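PDB 3FW2: thiol-disulfide oxidoreductase from Bacteroides thetaiotaomicron, which belongs to the TlpA-like thiol-disulfide oxidoreductases and may have redox activity, although this C-terminal thioredoxin-like domain lacks the family's two-cysteine motif. Local coordinates for residues 36-41 with 121-126; 41-46 with 76-81; 62-67 with 142-147; 71-76 with 96-101. One frame throughout, in Å; residues are numbered along the deposited sequence.

Followed from the N terminus, strand 35-41 enters two contacts. Interaction 1 pairs it with strand 119-123 and closes the longest loop; interaction 2, nested inside that loop, joins the turn after the strand to the turn after strand 70-76, and the two share Trp41. Helix 48-64 supplies residues 62-67 to interaction 3, whose partner is helix 136-149; this contact crosses interactions 1 and 2. Interaction 4, nested within 1 and 3, pairs strand 70-76 with strand 96-98, shares Ser76 with interaction 2 and crosses it. Interactions 1 and 4 each pair two strands of the central sheet, with 35-41 and 70-76 side by side between them; interaction 2 ties its loop end, interaction 3 two helices.

Interaction 1: 36-41 with 121-126; sequences LLINFW and ILLSSD
Ile121 lays its CG2 methyl against the flank of Ile38, with Ile121 CG2 3.8 Å from Ile38 CB, and the two side chains run side by side. The torsion of Ile121 explains this: CG1 is anti to the backbone N (chi1 -172°), so CG2 takes the crowded position between N and the carbonyl carbon and faces the partner strand. The same methyl also meets the Phe40 ring at its edge, near the ring plane, with Ile121 CG2 4.2 Å from Phe40 CE2. Further along, Ile38 CD1 reaches obliquely to Leu123 CD1 at 4.0 Å. On the other side of the sheet Leu122 and Leu37 oppose each other as a non-hydrogen-bonded pair, Leu122 CD1 standing 4.2 Å from Leu37 CB. Leu57 of helix 48-64 and Ile143 of helix 136-149 pack on this leucine face.

The backbone evidence for an antiparallel ladder is complete at both flanking pairs. Leu36 N donates to Leu123 O at 2.9 Å and Leu123 N returns the bond to Leu36 O at 2.8 Å. Ile38 N meets Ile121 O at 2.9 Å, almost straight (173° at the hydrogen) and nearly along the C=O axis, while Ile121 N donates to Ile38 O. The strand axes run at 159°, as central strands of the thioredoxin fold do where the parallel part gives way to the antiparallel one. Because every touching side chain is apolar and buried, the backbone bonds supply the directional polar part of the contact, and contacts of methyls with aliphatic and ring carbons supply the rest.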
loop_
_atom_site.group_PDB
_atom_site.type_symbol
_atom_site.label_atom_id
_atom_site.label_comp_id
_atom_site.label_asym_id
_atom_site.label_seq_id
_atom_site.Cartn_x
_atom_site.Cartn_y
_atom_site.Cartn_z
ATOM N N LEU A 36 6.848 18.922 -12.718
ATOM C CA LEU A 36 6.913 18.382 -11.370
ATOM C C LEU A 36 6.922 16.859 -11.405
ATOM O O LEU A 36 6.017 16.249 -11.942
ATOM C CB LEU A 36 5.757 18.902 -10.531
ATOM C CG LEU A 36 5.681 18.487 -9.074
ATOM C CD1 LEU A 36 6.872 18.935 -8.238
ATOM C CD2 LEU A 36 4.325 19.004 -8.481
ATOM N N LEU A 37 7.960 16.272 -10.796
ATOM C CA LEU A 37 8.069 14.844 -10.596
ATOM C C LEU A 37 7.632 14.534 -9.178
ATOM O O LEU A 37 8.260 14.973 -8.221
ATOM C CB LEU A 37 9.510 14.394 -10.778
ATOM C CG LEU A 37 9.749 12.893 -10.577
ATOM C CD1 LEU A 37 9.029 11.993 -11.599
ATOM C CD2 LEU A 37 11.241 12.595 -10.620
ATOM N N ILE A 38 6.555 13.759 -9.083
ATOM C CA ILE A 38 5.912 13.406 -7.800
ATOM C C ILE A 38 6.149 11.944 -7.552
ATOM O O ILE A 38 5.836 11.126 -8.439
ATOM C CB ILE A 38 4.424 13.644 -7.801
ATOM C CG1 ILE A 38 4.092 15.131 -8.038
ATOM C CG2 ILE A 38 3.817 13.215 -6.483
ATOM C CD1 ILE A 38 2.550 15.389 -8.077
ATOM N N ASN A 39 6.837 11.613 -6.445
ATOM C CA ASN A 39 7.064 10.213 -6.070
ATOM C C ASN A 39 6.245 9.826 -4.841
ATOM O O ASN A 39 6.132 10.598 -3.853
ATOM C CB ASN A 39 8.539 9.889 -5.902
ATOM C CG ASN A 39 9.132 10.432 -4.599
ATOM O OD1 ASN A 39 9.342 9.677 -3.606
ATOM N ND2 ASN A 39 9.407 11.683 -4.590
ATOM N N PHE A 40 5.686 8.642 -4.886
ATOM C CA PHE A 40 4.861 8.119 -3.810
ATOM C C PHE A 40 5.576 6.935 -3.128
ATOM O O PHE A 40 6.174 6.083 -3.794
ATOM C CB PHE A 40 3.546 7.574 -4.352
ATOM C CG PHE A 40 2.624 8.624 -4.948
ATOM C CD1 PHE A 40 1.679 9.250 -4.178
ATOM C CD2 PHE A 40 2.760 9.011 -6.252
ATOM C CE1 PHE A 40 0.821 10.210 -4.722
ATOM C CE2 PHE A 40 1.900 9.994 -6.782
ATOM C CZ PHE A 40 0.948 10.565 -5.994
ATOM N N TRP A 41 5.513 6.902 -1.796
ATOM C CA TRP A 41 6.279 5.937 -1.025
ATOM C C TRP A 41 5.659 5.846 0.367
ATOM O O TRP A 41 4.710 6.573 0.698
ATOM C CB TRP A 41 7.736 6.412 -0.895
ATOM C CG TRP A 41 7.916 7.660 -0.087
ATOM C CD1 TRP A 41 7.551 8.932 -0.440
ATOM C CD2 TRP A 41 8.430 7.755 1.252
ATOM N NE1 TRP A 41 7.831 9.805 0.572
ATOM C CE2 TRP A 41 8.360 9.123 1.625
ATOM C CE3 TRP A 41 8.968 6.837 2.143
ATOM C CZ2 TRP A 41 8.823 9.580 2.861
ATOM C CZ3 TRP A 41 9.414 7.277 3.366
ATOM C CH2 TRP A 41 9.317 8.634 3.724
ATOM N N ILE A 121 4.747 10.097 -10.908
ATOM C CA ILE A 121 3.976 10.744 -11.944
ATOM C C ILE A 121 4.674 12.037 -12.274
ATOM O O ILE A 121 5.211 12.697 -11.379
ATOM C CB ILE A 121 2.490 10.936 -11.549
ATOM C CG1 ILE A 121 1.677 11.436 -12.754
ATOM C CG2 ILE A 121 2.327 11.948 -10.427
ATOM C CD1 ILE A 121 0.154 11.310 -12.605
ATOM N N LEU A 122 4.667 12.399 -13.545
ATOM C CA LEU A 122 5.371 13.592 -14.042
ATOM C C LEU A 122 4.360 14.514 -14.661
ATOM O O LEU A 122 3.618 14.084 -15.515
ATOM C CB LEU A 122 6.411 13.182 -15.064
ATOM C CG LEU A 122 7.262 14.257 -15.746
ATOM C CD1 LEU A 122 8.122 15.029 -14.678
ATOM C CD2 LEU A 122 8.165 13.613 -16.788
ATOM N N LEU A 123 4.356 15.759 -14.186
ATOM C CA LEU A 123 3.447 16.787 -14.655
ATOM C C LEU A 123 4.179 17.850 -15.418
ATOM O O LEU A 123 5.251 18.284 -15.015
ATOM C CB LEU A 123 2.767 17.445 -13.482
ATOM C CG LEU A 123 2.108 16.560 -12.417
ATOM C CD1 LEU A 123 1.298 17.382 -11.330
ATOM C CD2 LEU A 123 1.184 15.576 -13.178
ATOM N N SER A 124 3.541 18.358 -16.469
ATOM C CA SER A 124 4.041 19.577 -17.108
ATOM C C SER A 124 3.771 20.793 -16.191
ATOM O O SER A 124 3.024 20.689 -15.193
ATOM C CB SER A 124 3.385 19.700 -18.503
ATOM O OG SER A 124 2.073 20.171 -18.355
ATOM N N SER A 125 4.342 21.961 -16.503
ATOM C CA SER A 125 4.098 23.162 -15.645
ATOM C C SER A 125 2.645 23.604 -15.645
ATOM O O SER A 125 2.210 24.246 -14.691
ATOM C CB SER A 125 4.983 24.336 -16.018
ATOM O OG SER A 125 4.683 24.778 -17.342
ATOM N N ASP A 126 1.884 23.232 -16.673
ATOM C CA ASP A 126 0.443 23.514 -16.661
ATOM C C ASP A 126 -0.418 22.435 -15.982
ATOM O O ASP A 126 -1.661 22.514 -16.001
ATOM C CB ASP A 126 -0.074 23.842 -18.079
ATOM C CG ASP A 126 -0.052 22.664 -19.003
ATOM O OD1 ASP A 126 0.432 21.573 -18.607
ATOM O OD2 ASP A 126 -0.560 22.810 -20.138
#

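Interaction 2: 41-46 with 76-81; sequences WASWND and SLDVDK
Asp78 OD2 is gripped by two donors: the backbone N of Ser43, with Ser43 N to Asp78 OD2 at 2.9 Å and 166° at the hydrogen, and the hydroxyl of Ser76, with Ser76 OG to Asp78 OD2 at 2.7 Å. Both approach from above the carboxylate plane. The other oxygen takes the Ser43 hydroxyl, Ser43 OG lying 2.6 Å from Asp78 OD1, so three bonds fix the rotation of the acid. Ser76 OG also accepts from the backbone N of Asp78 (2.9 Å between Ser76 OG and Asp78 N), an ST turn that sets the hydroxyl beside the acid. This donor set around a buried carboxylate would favour its ionised form.

Trp44 NE1 donates to Leu77 O at 2.9 Å, with the oxygen near the indole plane but the donor above the carbonyl plane. Trp44 and Asp78 run past one another in opposite senses, ring and carboxylate planes 89° apart. Leu77 N bonds Trp41 O at 2.8 Å, continuing the parallel pairing, and Ser76 CB sits over one face of the Trp41 indole as a CH-pi contact, 4.0 Å from the centroid of the five-membered ring.

The type I turn Ala42 to Asn45 leads into what corresponds, by sequence and position, to the thioredoxin Trp-Cys-X-X-Cys motif; Asn45 appears to stand where its first cysteine would be. Asn45 OD1 is hydrogen-bonded to Asn45 ND2 of the second subunit. The two turns bridge the C-terminal ends of strands 35-41 and 70-76, ahead of helices 48-64 and 81-90; Trp84 of the latter packs on Trp41, Ser76 and Asp78.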
loop_
_atom_site.group_PDB
_atom_site.type_symbol
_atom_site.label_atom_id
_atom_site.label_comp_id
_atom_site.label_asym_id
_atom_site.label_seq_id
_atom_site.Cartn_x
_atom_site.Cartn_y
_atom_site.Cartn_z
ATOM N N TRP A 41 5.513 6.902 -1.796
ATOM C CA TRP A 41 6.279 5.937 -1.025
ATOM C C TRP A 41 5.659 5.846 0.367
ATOM O O TRP A 41 4.710 6.573 0.698
ATOM C CB TRP A 41 7.736 6.412 -0.895
ATOM C CG TRP A 41 7.916 7.660 -0.087
ATOM C CD1 TRP A 41 7.551 8.932 -0.440
ATOM C CD2 TRP A 41 8.430 7.755 1.252
ATOM N NE1 TRP A 41 7.831 9.805 0.572
ATOM C CE2 TRP A 41 8.360 9.123 1.625
ATOM C CE3 TRP A 41 8.968 6.837 2.143
ATOM C CZ2 TRP A 41 8.823 9.580 2.861
ATOM C CZ3 TRP A 41 9.414 7.277 3.366
ATOM C CH2 TRP A 41 9.317 8.634 3.724
ATOM N N ALA A 42 6.209 4.975 1.199
ATOM C CA ALA A 42 5.908 4.980 2.622
ATOM C C ALA A 42 7.009 4.333 3.413
ATOM O O ALA A 42 7.667 3.373 2.959
ATOM C CB ALA A 42 4.591 4.237 2.931
ATOM N N SER A 43 7.226 4.800 4.643
ATOM C CA SER A 43 8.262 4.208 5.478
ATOM C C SER A 43 7.952 2.759 5.866
ATOM O O SER A 43 8.834 1.967 6.180
ATOM C CB SER A 43 8.521 5.096 6.720
ATOM O OG SER A 43 7.584 4.800 7.750
ATOM N N TRP A 44 6.681 2.414 5.912
ATOM C CA TRP A 44 6.250 1.055 6.173
ATOM C C TRP A 44 6.430 0.102 4.961
ATOM O O TRP A 44 6.078 -1.122 5.041
ATOM C CB TRP A 44 4.790 1.038 6.682
ATOM C CG TRP A 44 3.723 1.681 5.814
ATOM C CD1 TRP A 44 3.123 2.886 6.033
ATOM C CD2 TRP A 44 3.111 1.135 4.645
ATOM N NE1 TRP A 44 2.178 3.116 5.072
ATOM C CE2 TRP A 44 2.147 2.053 4.211
ATOM C CE3 TRP A 44 3.273 -0.069 3.921
ATOM C CZ2 TRP A 44 1.348 1.842 3.063
ATOM C CZ3 TRP A 44 2.462 -0.271 2.769
ATOM C CH2 TRP A 44 1.534 0.681 2.357
ATOM N N ASN A 45 6.971 0.635 3.843
ATOM C CA ASN A 45 7.363 -0.198 2.710
ATOM C C ASN A 45 8.781 0.112 2.272
ATOM O O ASN A 45 8.996 0.632 1.216
ATOM C CB ASN A 45 6.383 0.053 1.558
ATOM C CG ASN A 45 6.643 -0.830 0.374
ATOM O OD1 ASN A 45 6.787 -2.015 0.526
ATOM N ND2 ASN A 45 6.702 -0.234 -0.794
ATOM N N ASP A 46 9.742 -0.242 3.102
ATOM C CA ASP A 46 11.172 0.024 2.809
ATOM C C ASP A 46 11.662 -1.230 2.098
ATOM O O ASP A 46 12.482 -2.006 2.624
ATOM C CB ASP A 46 11.932 0.280 4.147
ATOM C CG ASP A 46 13.363 0.785 3.931
ATOM O OD1 ASP A 46 13.740 0.996 2.771
ATOM O OD2 ASP A 46 14.107 0.924 4.946
ATOM N N SER A 76 4.151 10.776 0.911
ATOM C CA SER A 76 4.136 9.540 1.669
ATOM C C SER A 76 2.746 9.072 2.022
ATOM O O SER A 76 1.862 9.889 2.338
ATOM C CB SER A 76 4.912 9.679 2.959
ATOM O OG SER A 76 4.846 8.469 3.736
ATOM N N LEU A 77 2.589 7.755 2.030
ATOM C CA LEU A 77 1.389 7.092 2.516
ATOM C C LEU A 77 1.582 6.524 3.925
ATOM O O LEU A 77 0.857 5.610 4.363
ATOM C CB LEU A 77 0.909 6.040 1.506
ATOM C CG LEU A 77 0.701 6.596 0.108
ATOM C CD1 LEU A 77 0.258 5.439 -0.793
ATOM C CD2 LEU A 77 -0.309 7.770 0.049
ATOM N N ASP A 78 2.533 7.068 4.664
ATOM C CA ASP A 78 2.673 6.757 6.082
ATOM C C ASP A 78 1.437 7.191 6.899
ATOM O O ASP A 78 0.719 8.163 6.548
ATOM C CB ASP A 78 3.884 7.457 6.681
ATOM C CG ASP A 78 5.161 6.708 6.455
ATOM O OD1 ASP A 78 5.268 5.604 7.007
ATOM O OD2 ASP A 78 6.049 7.204 5.756
ATOM N N VAL A 79 1.241 6.493 8.008
ATOM C CA VAL A 79 0.211 6.856 9.001
ATOM C C VAL A 79 0.804 7.408 10.267
ATOM O O VAL A 79 0.091 8.054 11.063
ATOM C CB VAL A 79 -0.653 5.667 9.352
ATOM C CG1 VAL A 79 -1.550 5.306 8.099
ATOM C CG2 VAL A 79 0.197 4.530 9.895
ATOM N N ASP A 80 2.103 7.210 10.462
ATOM C CA ASP A 80 2.813 7.592 11.692
ATOM C C ASP A 80 3.819 8.713 11.371
ATOM O O ASP A 80 4.766 8.544 10.573
ATOM C CB ASP A 80 3.525 6.397 12.287
ATOM C CG ASP A 80 4.195 6.705 13.654
ATOM O OD1 ASP A 80 3.649 6.277 14.691
ATOM O OD2 ASP A 80 5.268 7.314 13.699
ATOM N N LYS A 81 3.599 9.886 11.984
ATOM C CA LYS A 81 4.404 11.025 11.637
ATOM C C LYS A 81 5.900 10.854 11.988
ATOM O O LYS A 81 6.777 11.250 11.190
ATOM C CB LYS A 81 3.813 12.228 12.335
ATOM C CG LYS A 81 4.534 13.499 12.157
ATOM C CD LYS A 81 3.791 14.548 13.001
ATOM C CE LYS A 81 3.974 15.890 12.420
ATOM N NZ LYS A 81 3.098 16.896 13.147
#

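Interaction 3: 62-67 with 142-147; sequences KKYKKN and KIENIV
The apolar part centres on the Tyr64 ring. Ile143 CG2 sits over one face as a CH-pi contact, 3.8 Å from the ring centroid and 18° off the normal, with Tyr64 CE2 its closest ring atom. On the opposite face lies CG of Lys63, the residue just before it in the chain, so the ring is held between two aliphatic groups. Val147 CG2 touches both the tyrosine and the asparagine, coming in obliquely 3.5 Å from Tyr64 CE1 and reaching Asn67 OD1 at 3.7 Å. Tyr64 OH packs against the Glu144 methylene, 3.3 Å from Glu144 CG, the two side chains crossing at about a right angle. Ile70 of strand 70-76 touches Tyr64, Ile143 and Val147, tying both helices to the sheet.

The polar part is thin. A long salt bridge joins Lys63 NZ to Glu144 OE2 at 3.9 Å, both side chains being extended beyond CG. Asn67 spends its OD1 on the backbone N of Tyr69.

With no hydrogen bond between these parts of helices 48-64 and 136-149, aromatic and methyl packing carries the contact, and the charges at its exposed margin probably add only a weak attraction.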
loop_
_atom_site.group_PDB
_atom_site.type_symbol
_atom_site.label_atom_id
_atom_site.label_comp_id
_atom_site.label_asym_id
_atom_site.label_seq_id
_atom_site.Cartn_x
_atom_site.Cartn_y
_atom_site.Cartn_z
ATOM N N LYS A 62 20.190 15.409 -7.002
ATOM C CA LYS A 62 21.566 15.922 -6.924
ATOM C C LYS A 62 21.875 16.737 -8.172
ATOM O O LYS A 62 22.517 17.795 -8.079
ATOM C CB LYS A 62 22.574 14.794 -6.716
ATOM C CG LYS A 62 24.003 15.256 -6.568
ATOM C CD LYS A 62 24.850 14.282 -5.737
ATOM C CE LYS A 62 26.290 14.239 -6.220
ATOM N NZ LYS A 62 27.202 13.370 -5.384
ATOM N N LYS A 63 21.398 16.277 -9.325
ATOM C CA LYS A 63 21.667 16.934 -10.597
ATOM C C LYS A 63 20.776 18.154 -10.829
ATOM O O LYS A 63 21.223 19.130 -11.447
ATOM C CB LYS A 63 21.470 15.922 -11.739
ATOM C CG LYS A 63 21.836 16.448 -13.109
ATOM C CD LYS A 63 21.970 15.340 -14.144
ATOM C CE LYS A 63 22.648 15.920 -15.392
ATOM N NZ LYS A 63 22.352 15.109 -16.614
ATOM N N TYR A 64 19.534 18.135 -10.333
ATOM C CA TYR A 64 18.548 19.151 -10.711
ATOM C C TYR A 64 17.992 20.001 -9.597
ATOM O O TYR A 64 16.942 20.647 -9.778
ATOM C CB TYR A 64 17.382 18.516 -11.478
ATOM C CG TYR A 64 17.777 17.853 -12.767
ATOM C CD1 TYR A 64 18.063 18.611 -13.893
ATOM C CD2 TYR A 64 17.888 16.473 -12.870
ATOM C CE1 TYR A 64 18.432 18.002 -15.090
ATOM C CE2 TYR A 64 18.272 15.858 -14.069
ATOM C CZ TYR A 64 18.527 16.634 -15.179
ATOM O OH TYR A 64 18.878 16.061 -16.391
ATOM N N LYS A 65 18.667 20.023 -8.447
ATOM C CA LYS A 65 18.118 20.706 -7.285
ATOM C C LYS A 65 18.000 22.226 -7.432
ATOM O O LYS A 65 17.212 22.860 -6.722
ATOM C CB LYS A 65 18.901 20.368 -6.011
ATOM C CG LYS A 65 20.392 20.584 -6.078
ATOM C CD LYS A 65 21.012 20.438 -4.678
ATOM C CE LYS A 65 21.184 18.978 -4.299
ATOM N NZ LYS A 65 21.605 18.799 -2.853
ATOM N N LYS A 66 18.757 22.811 -8.329
ATOM C CA LYS A 66 18.716 24.245 -8.475
ATOM C C LYS A 66 18.387 24.562 -9.915
ATOM O O LYS A 66 19.126 25.253 -10.582
ATOM C CB LYS A 66 20.073 24.815 -8.001
ATOM C CG LYS A 66 20.146 26.307 -7.955
ATOM C CD LYS A 66 21.041 26.814 -6.762
ATOM C CE LYS A 66 22.493 26.408 -6.900
ATOM N NZ LYS A 66 23.370 26.997 -5.779
ATOM N N ASN A 67 17.256 24.060 -10.406
ATOM C CA ASN A 67 16.926 24.092 -11.836
ATOM C C ASN A 67 15.620 24.825 -12.051
ATOM O O ASN A 67 14.692 24.659 -11.269
ATOM C CB ASN A 67 16.782 22.663 -12.396
ATOM C CG ASN A 67 16.723 22.626 -13.886
ATOM O OD1 ASN A 67 15.663 22.725 -14.471
ATOM N ND2 ASN A 67 17.892 22.537 -14.534
ATOM N N LYS A 142 13.584 11.630 -19.888
ATOM C CA LYS A 142 12.421 12.508 -19.882
ATOM C C LYS A 142 12.727 13.813 -19.140
ATOM O O LYS A 142 12.362 14.909 -19.639
ATOM C CB LYS A 142 11.229 11.848 -19.263
ATOM C CG LYS A 142 9.947 12.662 -19.461
ATOM C CD LYS A 142 9.440 12.608 -20.923
ATOM C CE LYS A 142 7.961 13.009 -20.991
ATOM N NZ LYS A 142 7.450 13.155 -22.390
ATOM N N ILE A 143 13.432 13.714 -18.010
ATOM C CA ILE A 143 13.831 14.905 -17.246
ATOM C C ILE A 143 14.830 15.727 -18.045
ATOM O O ILE A 143 14.673 16.962 -18.202
ATOM C CB ILE A 143 14.403 14.603 -15.856
ATOM C CG1 ILE A 143 13.416 13.779 -15.008
ATOM C CG2 ILE A 143 14.841 15.913 -15.134
ATOM C CD1 ILE A 143 12.014 14.298 -14.911
ATOM N N GLU A 144 15.828 15.075 -18.606
ATOM C CA GLU A 144 16.729 15.794 -19.516
ATOM C C GLU A 144 15.974 16.548 -20.605
ATOM O O GLU A 144 16.318 17.720 -20.894
ATOM C CB GLU A 144 17.740 14.863 -20.168
ATOM C CG GLU A 144 18.750 14.348 -19.228
ATOM C CD GLU A 144 19.631 13.237 -19.826
ATOM O OE1 GLU A 144 19.467 12.907 -21.038
ATOM O OE2 GLU A 144 20.464 12.668 -19.062
ATOM N N ASN A 145 14.985 15.915 -21.238
ATOM C CA ASN A 145 14.184 16.584 -22.280
ATOM C C ASN A 145 13.412 17.816 -21.807
ATOM O O ASN A 145 13.377 18.862 -22.492
ATOM C CB ASN A 145 13.213 15.639 -22.965
ATOM C CG ASN A 145 13.917 14.597 -23.833
ATOM O OD1 ASN A 145 15.113 14.709 -24.144
ATOM N ND2 ASN A 145 13.158 13.580 -24.251
ATOM N N ILE A 146 12.815 17.706 -20.629
ATOM C CA ILE A 146 12.110 18.820 -20.008
ATOM C C ILE A 146 13.041 19.983 -19.780
ATOM O O ILE A 146 12.691 21.112 -20.103
ATOM C CB ILE A 146 11.469 18.388 -18.687
ATOM C CG1 ILE A 146 10.251 17.516 -18.980
ATOM C CG2 ILE A 146 11.018 19.612 -17.853
ATOM C CD1 ILE A 146 9.762 16.758 -17.739
ATOM N N VAL A 147 14.210 19.701 -19.205
ATOM C CA VAL A 147 15.233 20.728 -18.963
ATOM C C VAL A 147 15.701 21.374 -20.278
ATOM O O VAL A 147 15.845 22.591 -20.369
ATOM C CB VAL A 147 16.419 20.134 -18.157
ATOM C CG1 VAL A 147 17.552 21.125 -18.061
ATOM C CG2 VAL A 147 15.920 19.759 -16.743
#

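Interaction 4: 71-76 with 96-101; sequences GMLGIS and EQVCDF
A beta-alpha-beta unit brings this pair together: strand 70-76, helix 81-90 and strand 96-98, the two strands lying next to each other at 26°. Gly74 N donates to Glu96 O at 2.9 Å, Val98 N to Gly74 O at 2.8 Å, and Ser76 N to Val98 O at 2.9 Å, the last at 175°. Gly74 thus straddles Gln97, using its N for Glu96 O and its O for Val98 N, the mark of parallel pairing.

Helix 81-90 and strand 96-98 are consistent with the insertion seen in TlpA-like members of the thioredoxin fold. Strand 96-98 forms one rim of the mixed sheet, and strand 70-76 shares its far side with strand 35-41. Where the pairing starts a water takes over from the backbone, bonding Met72 O at 2.7 Å and Glu96 N; a second water accepts from Asp100 N past the other end and lies by Ser76 O, one of more acceptors than it has protons for.

Ile75 and Val98 lie side by side, with Ile75 CG1 3.7 Å from Val98 CG2, which the Val98 chi1 of -61° puts in the crowded position. Leu73 CD1 meets Val98 CG1 at 3.9 Å on the same face, and Leu16 touches Ile75 and Val98. Opposite, where Gly74 has no side chain, the bent Gln97 folds its amide over the strand, with Gln97 OE1 3.6 Å from Gly74 CA, while NE2 is held by the backbone O of Trp95.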
loop_
_atom_site.group_PDB
_atom_site.type_symbol
_atom_site.label_atom_id
_atom_site.label_comp_id
_atom_site.label_asym_id
_atom_site.label_seq_id
_atom_site.Cartn_x
_atom_site.Cartn_y
_atom_site.Cartn_z
ATOM N N GLY A 71 10.880 20.461 -10.739
ATOM C CA GLY A 71 10.794 20.320 -9.304
ATOM C C GLY A 71 10.441 18.889 -8.903
ATOM O O GLY A 71 9.965 18.115 -9.733
HETATM N N MSE A 72 10.662 18.565 -7.627
HETATM C CA MSE A 72 10.380 17.221 -7.091
HETATM C C MSE A 72 9.580 17.289 -5.796
HETATM O O MSE A 72 9.851 18.123 -4.885
HETATM C CB MSE A 72 11.692 16.472 -6.840
HETATM C CG MSE A 72 12.413 16.171 -8.082
HETATM SE SE MSE A 72 14.207 15.387 -7.640
HETATM C CE MSE A 72 13.676 13.779 -6.633
ATOM N N LEU A 73 8.613 16.381 -5.652
ATOM C CA LEU A 73 7.801 16.325 -4.446
ATOM C C LEU A 73 7.616 14.845 -4.070
ATOM O O LEU A 73 7.130 14.085 -4.879
ATOM C CB LEU A 73 6.388 16.889 -4.684
ATOM C CG LEU A 73 5.424 16.866 -3.502
ATOM C CD1 LEU A 73 5.982 17.642 -2.304
ATOM C CD2 LEU A 73 4.042 17.402 -3.961
ATOM N N GLY A 74 7.880 14.508 -2.815
ATOM C CA GLY A 74 7.611 13.176 -2.296
ATOM C C GLY A 74 6.325 13.227 -1.499
ATOM O O GLY A 74 6.158 14.068 -0.605
ATOM N N ILE A 75 5.437 12.299 -1.811
ATOM C CA ILE A 75 4.184 12.108 -1.103
ATOM C C ILE A 75 4.198 10.762 -0.409
ATOM O O ILE A 75 4.294 9.709 -1.061
ATOM C CB ILE A 75 2.998 12.187 -2.038
ATOM C CG1 ILE A 75 2.935 13.580 -2.703
ATOM C CG2 ILE A 75 1.725 11.872 -1.271
ATOM C CD1 ILE A 75 1.769 13.836 -3.613
ATOM N N SER A 76 4.151 10.776 0.911
ATOM C CA SER A 76 4.136 9.540 1.669
ATOM C C SER A 76 2.746 9.072 2.022
ATOM O O SER A 76 1.862 9.889 2.338
ATOM C CB SER A 76 4.912 9.679 2.959
ATOM O OG SER A 76 4.846 8.469 3.736
ATOM N N GLU A 96 11.317 18.217 -1.321
ATOM C CA GLU A 96 10.146 18.490 -0.452
ATOM C C GLU A 96 9.364 17.202 -0.210
ATOM O O GLU A 96 9.200 16.386 -1.103
ATOM C CB GLU A 96 9.245 19.539 -1.083
ATOM C CG GLU A 96 8.030 19.959 -0.222
ATOM C CD GLU A 96 8.379 20.540 1.138
ATOM O OE1 GLU A 96 8.881 19.806 2.034
ATOM O OE2 GLU A 96 8.137 21.745 1.311
ATOM N N GLN A 97 8.873 17.059 1.010
ATOM C CA GLN A 97 8.180 15.875 1.466
ATOM C C GLN A 97 6.862 16.264 2.147
ATOM O O GLN A 97 6.811 17.157 3.013
ATOM C CB GLN A 97 9.009 15.112 2.461
ATOM C CG GLN A 97 10.345 14.681 1.962
ATOM C CD GLN A 97 10.259 13.647 0.817
ATOM O OE1 GLN A 97 9.382 12.784 0.830
ATOM N NE2 GLN A 97 11.167 13.763 -0.161
ATOM N N VAL A 98 5.795 15.604 1.749
ATOM C CA VAL A 98 4.473 15.819 2.369
ATOM C C VAL A 98 3.804 14.504 2.747
ATOM O O VAL A 98 4.143 13.428 2.196
ATOM C CB VAL A 98 3.547 16.631 1.428
ATOM C CG1 VAL A 98 4.126 18.067 1.095
ATOM C CG2 VAL A 98 3.214 15.843 0.164
ATOM N N CYS A 99 2.865 14.594 3.721
ATOM C CA CYS A 99 2.137 13.453 4.218
ATOM C C CYS A 99 0.982 13.943 5.088
ATOM O O CYS A 99 1.202 14.759 5.954
ATOM C CB CYS A 99 3.076 12.562 5.055
ATOM S SG CYS A 99 2.281 11.032 5.599
ATOM N N ASP A 100 -0.221 13.436 4.865
ATOM C CA ASP A 100 -1.381 13.835 5.679
ATOM C C ASP A 100 -1.784 12.720 6.636
ATOM O O ASP A 100 -2.765 12.826 7.365
ATOM C CB ASP A 100 -2.540 14.319 4.823
ATOM C CG ASP A 100 -3.241 13.232 4.070
ATOM O OD1 ASP A 100 -2.871 12.039 4.161
ATOM O OD2 ASP A 100 -4.213 13.597 3.335
ATOM N N PHE A 101 -0.979 11.662 6.699
ATOM C CA PHE A 101 -1.201 10.517 7.591
ATOM C C PHE A 101 -2.464 9.745 7.409
ATOM O O PHE A 101 -2.801 8.897 8.252
ATOM C CB PHE A 101 -0.956 10.940 9.079
ATOM C CG PHE A 101 0.207 11.824 9.184
ATOM C CD1 PHE A 101 1.480 11.312 8.940
ATOM C CD2 PHE A 101 0.059 13.186 9.370
ATOM C CE1 PHE A 101 2.553 12.127 8.921
ATOM C CE2 PHE A 101 1.165 14.014 9.374
ATOM C CZ PHE A 101 2.394 13.485 9.141
HETATM O O HOH W 1 11.646 19.804 -3.693
HETATM O O HOH W 2 -0.305 11.552 2.542
#